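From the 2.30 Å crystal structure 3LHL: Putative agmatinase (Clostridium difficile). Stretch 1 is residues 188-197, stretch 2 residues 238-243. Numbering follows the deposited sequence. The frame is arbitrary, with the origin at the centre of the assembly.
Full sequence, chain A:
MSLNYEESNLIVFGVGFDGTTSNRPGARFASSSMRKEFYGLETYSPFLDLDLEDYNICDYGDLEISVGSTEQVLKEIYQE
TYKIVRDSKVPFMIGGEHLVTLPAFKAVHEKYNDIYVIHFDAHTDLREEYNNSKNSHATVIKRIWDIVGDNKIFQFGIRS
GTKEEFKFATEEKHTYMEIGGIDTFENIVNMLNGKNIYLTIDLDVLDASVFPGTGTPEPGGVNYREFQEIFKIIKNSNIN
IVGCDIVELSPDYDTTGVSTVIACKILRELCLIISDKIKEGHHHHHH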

# COMPACT_ATOMS: atom_id res chain seq x y z
N ILE A 188 12.81 1.78 -12.72
CA ILE A 188 13.10 2.00 -11.31
C ILE A 188 13.36 0.70 -10.58
O ILE A 188 14.29 0.61 -9.78
CB ILE A 188 11.94 2.76 -10.61
CG1 ILE A 188 11.87 4.20 -11.15
CG2 ILE A 188 12.15 2.78 -9.09
CD1 ILE A 188 13.18 4.97 -11.01
N VAL A 189 12.55 -0.31 -10.85
CA VAL A 189 12.70 -1.61 -10.20
C VAL A 189 14.04 -2.28 -10.53
O VAL A 189 14.68 -2.83 -9.64
CB VAL A 189 11.54 -2.55 -10.59
CG1 VAL A 189 11.76 -3.92 -10.00
CG2 VAL A 189 10.22 -1.97 -10.07
N ASN A 190 14.45 -2.24 -11.79
CA ASN A 190 15.73 -2.83 -12.17
C ASN A 190 16.87 -2.08 -11.47
O ASN A 190 17.85 -2.69 -11.05
CB ASN A 190 15.93 -2.75 -13.69
CG ASN A 190 15.17 -3.82 -14.43
OD1 ASN A 190 15.19 -4.99 -14.05
ND2 ASN A 190 14.50 -3.43 -15.51
N MSE A 191 16.72 -0.77 -11.34
CA MSE A 191 17.73 0.05 -10.68
C MSE A 191 17.85 -0.27 -9.20
O MSE A 191 18.90 -0.07 -8.60
CB MSE A 191 17.41 1.54 -10.85
CG MSE A 191 17.91 2.14 -12.15
SE MSE A 191 17.27 3.95 -12.38
CE MSE A 191 17.91 4.72 -10.71
N LEU A 192 16.76 -0.76 -8.61
CA LEU A 192 16.73 -1.12 -7.20
C LEU A 192 17.07 -2.60 -7.04
O LEU A 192 16.70 -3.23 -6.05
CB LEU A 192 15.34 -0.85 -6.62
CG LEU A 192 15.02 0.55 -6.09
CD1 LEU A 192 15.49 1.60 -7.07
CD2 LEU A 192 13.52 0.65 -5.87
N ASN A 193 17.78 -3.14 -8.02
CA ASN A 193 18.18 -4.54 -8.01
C ASN A 193 18.85 -4.94 -6.70
O ASN A 193 19.83 -4.32 -6.28
CB ASN A 193 19.13 -4.82 -9.18
CG ASN A 193 19.48 -6.29 -9.32
OD1 ASN A 193 20.18 -6.85 -8.48
ND2 ASN A 193 18.98 -6.91 -10.38
N GLY A 194 18.31 -5.97 -6.07
CA GLY A 194 18.87 -6.47 -4.82
C GLY A 194 18.62 -5.63 -3.58
O GLY A 194 19.18 -5.91 -2.53
N LYS A 195 17.78 -4.61 -3.69
CA LYS A 195 17.50 -3.75 -2.54
C LYS A 195 16.24 -4.16 -1.78
O LYS A 195 15.40 -4.90 -2.29
CB LYS A 195 17.39 -2.29 -3.00
CG LYS A 195 18.71 -1.72 -3.51
CD LYS A 195 19.80 -1.86 -2.45
CE LYS A 195 21.16 -1.42 -2.98
NZ LYS A 195 21.17 0.00 -3.39
N ASN A 196 16.14 -3.67 -0.54
CA ASN A 196 15.00 -3.96 0.32
C ASN A 196 13.95 -2.88 0.11
O ASN A 196 14.24 -1.68 0.19
CB ASN A 196 15.45 -4.01 1.77
CG ASN A 196 16.44 -5.13 2.03
OD1 ASN A 196 17.46 -4.93 2.70
ND2 ASN A 196 16.15 -6.31 1.51
N ILE A 197 12.73 -3.31 -0.14
CA ILE A 197 11.65 -2.39 -0.42
C ILE A 197 10.40 -2.50 0.46
O ILE A 197 10.01 -3.59 0.89
CB ILE A 197 11.20 -2.56 -1.92
CG1 ILE A 197 12.17 -1.82 -2.85
CG2 ILE A 197 9.77 -2.05 -2.13
CD1 ILE A 197 13.55 -2.44 -2.95
N ASN A 238 14.50 -8.30 -9.22
CA ASN A 238 15.26 -8.82 -8.10
C ASN A 238 15.17 -7.89 -6.90
O ASN A 238 16.17 -7.63 -6.23
CB ASN A 238 16.73 -9.03 -8.49
CG ASN A 238 17.52 -9.73 -7.39
OD1 ASN A 238 17.08 -10.73 -6.84
ND2 ASN A 238 18.70 -9.20 -7.08
N ILE A 239 13.97 -7.38 -6.62
CA ILE A 239 13.80 -6.51 -5.47
C ILE A 239 13.26 -7.36 -4.33
O ILE A 239 12.55 -8.34 -4.56
CB ILE A 239 12.83 -5.33 -5.73
CG1 ILE A 239 11.42 -5.84 -6.03
CG2 ILE A 239 13.34 -4.48 -6.87
CD1 ILE A 239 10.38 -4.74 -6.06
N ASN A 240 13.59 -6.98 -3.10
CA ASN A 240 13.14 -7.73 -1.94
C ASN A 240 12.09 -6.95 -1.15
O ASN A 240 12.41 -5.98 -0.46
CB ASN A 240 14.35 -8.08 -1.06
CG ASN A 240 13.98 -8.95 0.13
OD1 ASN A 240 13.10 -9.81 0.03
ND2 ASN A 240 14.66 -8.75 1.25
N ILE A 241 10.84 -7.37 -1.27
CA ILE A 241 9.76 -6.71 -0.55
C ILE A 241 9.71 -7.27 0.87
O ILE A 241 9.39 -8.44 1.06
CB ILE A 241 8.40 -6.91 -1.26
CG1 ILE A 241 8.47 -6.28 -2.66
CG2 ILE A 241 7.28 -6.26 -0.45
CD1 ILE A 241 7.22 -6.47 -3.50
N VAL A 242 10.04 -6.44 1.85
CA VAL A 242 10.05 -6.86 3.24
C VAL A 242 8.84 -6.35 4.01
O VAL A 242 8.69 -6.60 5.21
CB VAL A 242 11.34 -6.39 3.95
CG1 VAL A 242 12.53 -7.12 3.35
CG2 VAL A 242 11.50 -4.88 3.78
N GLY A 243 7.97 -5.63 3.30
CA GLY A 243 6.77 -5.08 3.90
C GLY A 243 5.88 -4.57 2.78
O GLY A 243 6.37 -4.05 1.78
O HOH W 1 15.27 -5.65 -9.59

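The contact is a short parallel pairing of two strand beginnings, extended backward by a turn that is pinned to the second stretch and backed by a small apolar cluster around Ile-239. Pairing in register sets Asn-196 beside Asn-240 and Ile-197 beside Ile-241, with CA–CA separations of 4.8 and 4.7 Å. The hydrogen bonds alternate between the two strands as expected for parallel strands. Asn-240 N donates to Lys-195 O at 2.9 Å, Ile-197 N donates to Asn-240 O at 2.7 Å, and Val-242 N donates to Ile-197 O at 3.0 Å, so that Asn-240 and Ile-197 each use both their amide and their carbonyl in the ladder. Two CA-H...O contacts accompany it: Asn-196 CA lies 3.4 Å from Asn-240 O, and Ile-241 CA lies 3.4 Å from Ile-197 O.

Ahead of the strands, the helix ends and the chain reverses through a type II turn from Leu-192 to Lys-195, closed by a hydrogen bond of 2.9 Å from Lys-195 N to Leu-192 O. Gly-194 occupies the turn position with positive phi (74°), a conformation that favours glycine. Its amide remains free to face the second stretch, and Gly-194 N donates to Asn-238 O at 2.7 Å. The CA-to-CB bond of Asn-238 points toward the first stretch, and its side chain adds a second link, with Asn-238 ND2 donating to Asn-193 OD1 at 3.1 Å and a nearly straight angle of 166°. Asn-238 thus grips the turn through both backbone and side chain. Its own amide is reached by water 1, which accepts from Asn-238 N at 2.8 Å and donates to Val-189 O at 2.9 Å, bridging the last part of the helix to the second stretch.

Alongside these polar links, Ile-239 packs against both the helix and the strand of the first stretch. Its CG2 atom is 3.6 Å from Val-189 CG1 and 4.2 Å from Leu-192 CB, while Ile-239 CB lies 4.1 Å from Ile-197 CD1. Ile-197, the residue with the largest area covered by its partner stretch, therefore joins the backbone ladder and the apolar packing at once. Along the sheet it shares a face with Ile-241, although their side chains meet more loosely, with Ile-197 CG2 4.5 Å from Ile-241 CG1. The asparagine pair, Asn-196 and Asn-240, lies on the other face, where it is less deeply buried than the isoleucines. Altogether the two stretches bury 536 Å², summed over both sides.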